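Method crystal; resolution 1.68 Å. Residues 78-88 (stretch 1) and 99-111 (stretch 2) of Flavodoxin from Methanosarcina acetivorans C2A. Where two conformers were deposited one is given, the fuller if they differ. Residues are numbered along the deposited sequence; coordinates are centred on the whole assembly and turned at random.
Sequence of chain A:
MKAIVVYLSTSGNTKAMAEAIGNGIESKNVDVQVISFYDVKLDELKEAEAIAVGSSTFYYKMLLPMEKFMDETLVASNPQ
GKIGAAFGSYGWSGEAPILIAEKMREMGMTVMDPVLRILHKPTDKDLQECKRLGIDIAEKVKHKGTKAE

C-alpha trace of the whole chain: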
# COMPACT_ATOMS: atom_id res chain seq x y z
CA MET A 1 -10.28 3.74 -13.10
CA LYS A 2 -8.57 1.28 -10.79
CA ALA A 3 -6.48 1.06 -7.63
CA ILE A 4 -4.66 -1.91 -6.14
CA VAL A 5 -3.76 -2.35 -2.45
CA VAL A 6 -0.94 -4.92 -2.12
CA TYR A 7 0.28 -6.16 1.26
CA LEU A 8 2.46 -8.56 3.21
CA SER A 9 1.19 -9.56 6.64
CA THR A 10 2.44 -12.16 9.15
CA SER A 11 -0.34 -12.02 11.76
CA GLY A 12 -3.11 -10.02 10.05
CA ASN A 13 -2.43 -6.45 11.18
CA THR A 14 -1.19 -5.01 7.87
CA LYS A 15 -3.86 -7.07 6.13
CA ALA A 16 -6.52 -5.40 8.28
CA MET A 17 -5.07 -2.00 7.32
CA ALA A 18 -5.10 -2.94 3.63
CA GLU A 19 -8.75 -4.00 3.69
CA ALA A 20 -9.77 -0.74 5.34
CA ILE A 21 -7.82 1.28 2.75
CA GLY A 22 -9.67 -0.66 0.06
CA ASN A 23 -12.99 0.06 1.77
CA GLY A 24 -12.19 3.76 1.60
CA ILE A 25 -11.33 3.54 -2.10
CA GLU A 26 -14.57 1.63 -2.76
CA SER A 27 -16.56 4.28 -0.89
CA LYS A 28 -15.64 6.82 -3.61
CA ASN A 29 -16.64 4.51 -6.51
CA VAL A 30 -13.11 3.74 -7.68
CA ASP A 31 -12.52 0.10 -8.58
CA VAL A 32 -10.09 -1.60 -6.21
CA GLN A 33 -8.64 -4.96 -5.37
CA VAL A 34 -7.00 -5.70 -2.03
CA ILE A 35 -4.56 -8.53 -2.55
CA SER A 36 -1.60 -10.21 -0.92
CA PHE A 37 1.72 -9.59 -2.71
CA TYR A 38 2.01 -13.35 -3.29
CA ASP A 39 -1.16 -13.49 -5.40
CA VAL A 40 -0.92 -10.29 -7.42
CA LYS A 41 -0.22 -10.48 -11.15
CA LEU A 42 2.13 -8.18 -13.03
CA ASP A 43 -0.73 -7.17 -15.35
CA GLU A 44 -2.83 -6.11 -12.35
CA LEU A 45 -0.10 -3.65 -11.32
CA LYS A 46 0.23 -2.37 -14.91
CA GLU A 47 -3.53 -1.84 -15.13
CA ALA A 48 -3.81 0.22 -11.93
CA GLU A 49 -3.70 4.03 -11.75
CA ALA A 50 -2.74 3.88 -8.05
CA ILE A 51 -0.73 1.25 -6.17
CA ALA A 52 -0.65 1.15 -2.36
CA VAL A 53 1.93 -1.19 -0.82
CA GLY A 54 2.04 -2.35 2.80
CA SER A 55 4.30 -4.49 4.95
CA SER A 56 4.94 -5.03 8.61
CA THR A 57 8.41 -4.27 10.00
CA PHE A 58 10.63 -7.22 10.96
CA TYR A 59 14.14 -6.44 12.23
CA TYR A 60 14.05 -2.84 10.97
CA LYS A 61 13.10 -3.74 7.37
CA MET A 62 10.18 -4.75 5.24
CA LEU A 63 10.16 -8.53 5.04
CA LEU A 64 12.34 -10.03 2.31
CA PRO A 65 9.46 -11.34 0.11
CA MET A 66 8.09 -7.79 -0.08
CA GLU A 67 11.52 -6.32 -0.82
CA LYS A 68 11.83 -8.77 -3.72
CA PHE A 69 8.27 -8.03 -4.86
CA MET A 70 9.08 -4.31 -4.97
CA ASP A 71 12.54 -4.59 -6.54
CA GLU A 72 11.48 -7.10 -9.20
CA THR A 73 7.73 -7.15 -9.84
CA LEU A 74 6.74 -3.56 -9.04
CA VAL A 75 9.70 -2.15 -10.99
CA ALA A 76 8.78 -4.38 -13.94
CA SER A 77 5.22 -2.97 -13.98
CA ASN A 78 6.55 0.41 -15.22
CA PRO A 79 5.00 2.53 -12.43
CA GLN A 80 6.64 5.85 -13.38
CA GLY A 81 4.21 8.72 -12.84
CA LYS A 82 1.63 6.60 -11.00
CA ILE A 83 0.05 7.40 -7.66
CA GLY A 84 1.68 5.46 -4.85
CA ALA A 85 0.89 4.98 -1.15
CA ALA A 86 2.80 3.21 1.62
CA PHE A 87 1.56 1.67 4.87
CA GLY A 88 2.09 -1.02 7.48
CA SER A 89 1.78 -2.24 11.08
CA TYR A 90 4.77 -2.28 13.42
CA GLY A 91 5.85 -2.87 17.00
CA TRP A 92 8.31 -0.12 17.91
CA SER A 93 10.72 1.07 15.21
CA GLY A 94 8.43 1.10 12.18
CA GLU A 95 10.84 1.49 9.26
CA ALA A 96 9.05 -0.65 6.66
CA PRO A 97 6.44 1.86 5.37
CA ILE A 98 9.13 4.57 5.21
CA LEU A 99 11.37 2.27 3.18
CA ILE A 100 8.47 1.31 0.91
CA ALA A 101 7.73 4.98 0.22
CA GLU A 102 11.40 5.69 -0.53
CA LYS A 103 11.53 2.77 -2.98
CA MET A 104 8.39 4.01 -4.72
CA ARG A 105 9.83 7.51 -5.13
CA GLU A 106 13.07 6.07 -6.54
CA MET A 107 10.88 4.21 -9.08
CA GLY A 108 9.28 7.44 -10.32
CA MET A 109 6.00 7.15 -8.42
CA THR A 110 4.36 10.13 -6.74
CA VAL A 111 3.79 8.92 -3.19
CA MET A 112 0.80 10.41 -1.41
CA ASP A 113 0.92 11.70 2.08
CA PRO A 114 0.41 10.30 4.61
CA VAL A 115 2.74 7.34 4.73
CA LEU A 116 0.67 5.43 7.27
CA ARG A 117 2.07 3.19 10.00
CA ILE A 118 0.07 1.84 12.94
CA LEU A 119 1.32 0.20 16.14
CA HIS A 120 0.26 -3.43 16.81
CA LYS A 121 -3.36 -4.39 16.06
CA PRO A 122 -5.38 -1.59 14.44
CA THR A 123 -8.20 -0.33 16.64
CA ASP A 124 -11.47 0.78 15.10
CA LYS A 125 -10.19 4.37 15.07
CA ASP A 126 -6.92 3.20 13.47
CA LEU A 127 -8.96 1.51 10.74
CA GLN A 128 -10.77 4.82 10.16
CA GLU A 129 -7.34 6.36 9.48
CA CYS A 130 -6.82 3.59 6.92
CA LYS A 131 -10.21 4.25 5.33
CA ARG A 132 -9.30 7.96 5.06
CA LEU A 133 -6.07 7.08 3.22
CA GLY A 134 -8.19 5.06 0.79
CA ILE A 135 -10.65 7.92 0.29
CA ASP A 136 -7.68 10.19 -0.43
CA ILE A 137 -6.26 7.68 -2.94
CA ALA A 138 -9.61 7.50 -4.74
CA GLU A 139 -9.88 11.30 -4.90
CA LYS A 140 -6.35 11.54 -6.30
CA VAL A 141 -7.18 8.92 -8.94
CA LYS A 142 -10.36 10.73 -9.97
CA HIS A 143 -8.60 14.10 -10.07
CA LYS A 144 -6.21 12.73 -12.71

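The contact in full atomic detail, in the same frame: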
# COMPACT_ATOMS: atom_id res chain seq x y z
N ASN A 78 6.41 -0.93 -14.66
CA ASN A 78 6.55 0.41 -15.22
C ASN A 78 5.65 1.39 -14.49
O ASN A 78 4.72 1.95 -15.08
CB ASN A 78 6.23 0.43 -16.72
CG ASN A 78 7.33 -0.21 -17.57
OD1 ASN A 78 8.39 -0.57 -17.06
ND2 ASN A 78 7.07 -0.37 -18.86
N PRO A 79 5.89 1.65 -13.20
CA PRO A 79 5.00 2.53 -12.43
C PRO A 79 5.36 4.01 -12.46
O PRO A 79 4.79 4.76 -11.66
CB PRO A 79 5.18 1.97 -11.00
CG PRO A 79 6.64 1.60 -10.98
CD PRO A 79 7.01 1.15 -12.38
N GLN A 80 6.26 4.44 -13.33
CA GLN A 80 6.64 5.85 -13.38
C GLN A 80 5.42 6.73 -13.57
O GLN A 80 4.58 6.46 -14.44
CB GLN A 80 7.65 6.08 -14.51
CG GLN A 80 8.84 5.15 -14.45
CD GLN A 80 8.77 3.99 -15.44
OE1 GLN A 80 7.75 3.28 -15.54
NE2 GLN A 80 9.85 3.79 -16.19
N GLY A 81 5.31 7.77 -12.75
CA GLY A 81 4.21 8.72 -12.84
C GLY A 81 2.92 8.29 -12.16
O GLY A 81 1.97 9.09 -12.12
N LYS A 82 2.85 7.07 -11.63
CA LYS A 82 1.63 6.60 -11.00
C LYS A 82 1.54 7.08 -9.56
O LYS A 82 2.54 7.41 -8.92
CB LYS A 82 1.54 5.08 -11.03
CG LYS A 82 1.35 4.51 -12.42
CD LYS A 82 1.01 3.02 -12.32
CE LYS A 82 0.74 2.43 -13.70
NZ LYS A 82 0.29 1.01 -13.58
N ILE A 83 0.30 7.09 -9.05
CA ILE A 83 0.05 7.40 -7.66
C ILE A 83 0.49 6.22 -6.80
O ILE A 83 0.09 5.08 -7.05
CB ILE A 83 -1.44 7.69 -7.44
CG1 ILE A 83 -1.89 8.90 -8.28
CG2 ILE A 83 -1.75 7.85 -5.95
CD1 ILE A 83 -3.38 8.85 -8.64
N GLY A 84 1.32 6.49 -5.80
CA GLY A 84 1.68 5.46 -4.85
C GLY A 84 1.25 5.80 -3.43
O GLY A 84 1.01 6.97 -3.12
N ALA A 85 1.14 4.78 -2.58
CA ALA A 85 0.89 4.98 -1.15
C ALA A 85 1.58 3.86 -0.39
O ALA A 85 1.72 2.75 -0.90
CB ALA A 85 -0.61 5.01 -0.83
N ALA A 86 2.01 4.16 0.84
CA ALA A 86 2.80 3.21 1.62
C ALA A 86 2.21 3.10 3.01
O ALA A 86 1.81 4.11 3.60
CB ALA A 86 4.28 3.67 1.69
N PHE A 87 2.17 1.87 3.56
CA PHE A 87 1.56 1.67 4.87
C PHE A 87 2.11 0.41 5.53
O PHE A 87 2.82 -0.38 4.91
CB PHE A 87 0.02 1.60 4.78
CG PHE A 87 -0.50 0.38 4.03
CD1 PHE A 87 -0.54 0.38 2.65
CD2 PHE A 87 -0.99 -0.72 4.72
CE1 PHE A 87 -1.02 -0.72 1.93
CE2 PHE A 87 -1.48 -1.83 4.03
CZ PHE A 87 -1.50 -1.84 2.64
N GLY A 88 1.76 0.23 6.80
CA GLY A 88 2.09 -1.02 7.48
C GLY A 88 1.91 -0.98 8.99
O GLY A 88 1.83 0.10 9.58
N LEU A 99 10.53 2.86 4.22
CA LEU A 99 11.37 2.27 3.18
C LEU A 99 10.58 1.97 1.92
O LEU A 99 11.09 2.12 0.80
CB LEU A 99 12.01 0.99 3.73
CG LEU A 99 12.94 1.30 4.89
CD1 LEU A 99 13.38 0.01 5.58
CD2 LEU A 99 14.16 2.11 4.41
N ILE A 100 9.33 1.53 2.07
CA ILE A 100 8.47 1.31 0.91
C ILE A 100 8.27 2.62 0.15
O ILE A 100 8.42 2.67 -1.08
CB ILE A 100 7.12 0.71 1.35
CG1 ILE A 100 7.33 -0.72 1.86
CG2 ILE A 100 6.09 0.79 0.20
CD1 ILE A 100 6.08 -1.31 2.48
N ALA A 101 7.93 3.69 0.86
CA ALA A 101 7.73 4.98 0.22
C ALA A 101 8.99 5.43 -0.51
O ALA A 101 8.91 5.94 -1.64
CB ALA A 101 7.33 6.03 1.27
N GLU A 102 10.16 5.28 0.12
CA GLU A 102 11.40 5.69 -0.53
C GLU A 102 11.65 4.90 -1.81
O GLU A 102 12.04 5.47 -2.83
CB GLU A 102 12.57 5.54 0.45
CG GLU A 102 12.67 6.69 1.44
CD GLU A 102 13.52 6.38 2.66
OE1 GLU A 102 14.36 5.45 2.59
OE2 GLU A 102 13.36 7.08 3.68
N LYS A 103 11.41 3.58 -1.77
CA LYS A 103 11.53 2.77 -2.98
C LYS A 103 10.60 3.25 -4.08
O LYS A 103 11.00 3.35 -5.24
CB LYS A 103 11.22 1.31 -2.66
CG LYS A 103 12.41 0.42 -2.44
CD LYS A 103 11.96 -1.04 -2.43
CE LYS A 103 12.91 -1.86 -1.59
NZ LYS A 103 14.26 -1.78 -2.16
N MET A 104 9.34 3.54 -3.72
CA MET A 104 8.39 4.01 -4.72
C MET A 104 8.85 5.31 -5.37
O MET A 104 8.74 5.47 -6.59
CB MET A 104 7.01 4.20 -4.09
CG MET A 104 6.37 2.91 -3.67
SD MET A 104 4.78 3.28 -2.89
CE MET A 104 3.81 1.91 -3.48
N ARG A 105 9.36 6.25 -4.57
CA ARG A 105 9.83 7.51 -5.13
C ARG A 105 11.01 7.28 -6.07
O ARG A 105 11.09 7.90 -7.13
CB ARG A 105 10.21 8.48 -4.00
CG ARG A 105 9.00 8.99 -3.22
CD ARG A 105 9.36 10.12 -2.26
NE ARG A 105 8.25 10.40 -1.35
CZ ARG A 105 8.21 9.97 -0.09
NH1 ARG A 105 9.22 9.28 0.41
NH2 ARG A 105 7.17 10.26 0.68
N GLU A 106 11.92 6.38 -5.69
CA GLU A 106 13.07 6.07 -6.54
C GLU A 106 12.64 5.50 -7.88
O GLU A 106 13.35 5.65 -8.88
CB GLU A 106 14.00 5.08 -5.83
CG GLU A 106 15.01 5.73 -4.90
CD GLU A 106 15.64 4.72 -3.95
OE1 GLU A 106 16.51 5.13 -3.15
OE2 GLU A 106 15.26 3.53 -4.00
N MET A 107 11.50 4.82 -7.90
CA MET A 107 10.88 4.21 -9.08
C MET A 107 10.13 5.21 -9.96
O MET A 107 9.59 4.79 -10.99
CB MET A 107 9.87 3.16 -8.63
CG MET A 107 10.21 1.78 -8.96
SD MET A 107 8.92 0.82 -8.15
CE MET A 107 9.89 0.14 -6.81
N GLY A 108 10.03 6.47 -9.56
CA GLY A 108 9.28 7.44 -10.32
C GLY A 108 7.82 7.59 -9.94
O GLY A 108 7.09 8.29 -10.65
N MET A 109 7.38 6.96 -8.86
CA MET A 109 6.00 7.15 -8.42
C MET A 109 5.88 8.43 -7.60
O MET A 109 6.85 8.89 -6.99
CB MET A 109 5.53 5.96 -7.57
CG MET A 109 5.60 4.63 -8.29
SD MET A 109 4.93 3.27 -7.31
CE MET A 109 3.17 3.57 -7.47
N THR A 110 4.69 9.01 -7.62
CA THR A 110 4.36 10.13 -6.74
C THR A 110 3.62 9.57 -5.54
O THR A 110 2.46 9.15 -5.66
CB THR A 110 3.51 11.18 -7.45
OG1 THR A 110 4.22 11.67 -8.59
CG2 THR A 110 3.21 12.35 -6.51
N VAL A 111 4.29 9.55 -4.40
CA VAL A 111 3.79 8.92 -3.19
C VAL A 111 2.93 9.93 -2.44
O VAL A 111 3.38 11.03 -2.11
CB VAL A 111 4.93 8.40 -2.31
CG1 VAL A 111 4.38 7.87 -0.98
CG2 VAL A 111 5.70 7.33 -3.04

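The centre of this contact is apolar and is built around M109, M104 and the glycine of the strand, G84. The CA-to-CB bond of M109 points sideways to stretch 1, but the end of the side chain comes nearer to it. With chi1 m, chi2 t and chi3 p, its methyl reaches the strand backbone: M109 CE lies 3.6 Å from G84 CA and 3.5 Å from I83 O. M104 points toward the strand from the helix. Its SD is 4.3 Å from G84 CA, and its CE is 3.4 Å from A85 O. G84 suits this place because it has no side chain. An ideal CB there would sit 3.1 Å from M109 CE and 3.2 Å from M104 SD, both tight.

Further along the strand, A86 points toward the helix, which runs nearly antiparallel to strand 83-88 with axes 7.5 Å apart at closest approach. A86 CB packs 3.7 Å from I100 CG2 and 3.9 Å from A101 CB. Small residues on both sides let the backbones come close here: the CA atoms of A86 and A101 are 5.4 Å apart. A85 and F87 point away from the helix. At the other end, P79 is buried and points toward stretch 2. Its ring meets two methionines, with P79 CG 3.7 Å from M107 SD and P79 CB 3.8 Å from M109 CG.

Outward from this packing, the backbones join. I83 pairs with T110 and G84 with V111 as parallel strands. T110 N donates to K82 O at 3.0 Å, and G84 N donates to T110 O at 2.9 Å, the latter almost straight at 175°. The side chains of I83 and T110 share one face of the sheet; that of V111 lies on the other, where M109 and M104 cover G84.

The polar edge is where two turns meet. P79 to K82 form a type II turn, closed by K82 N to P79 O at 3.0 Å. G81 has positive phi, which favours glycine, and G81 N donates to G108 O at 2.8 Å. G108 ends the helix in a Schellman motif, also with positive phi. A CB there would lie only 3.3 Å from Q80 CG and jam against the preceding carbonyl oxygen. The aliphatic part of K82 passes M109, with K82 CB 4.2 Å from M109 CE, while its end leads away and NZ is hydrogen-bonded elsewhere in the structure. In all, the contact buries 612 Å², summed over both stretches.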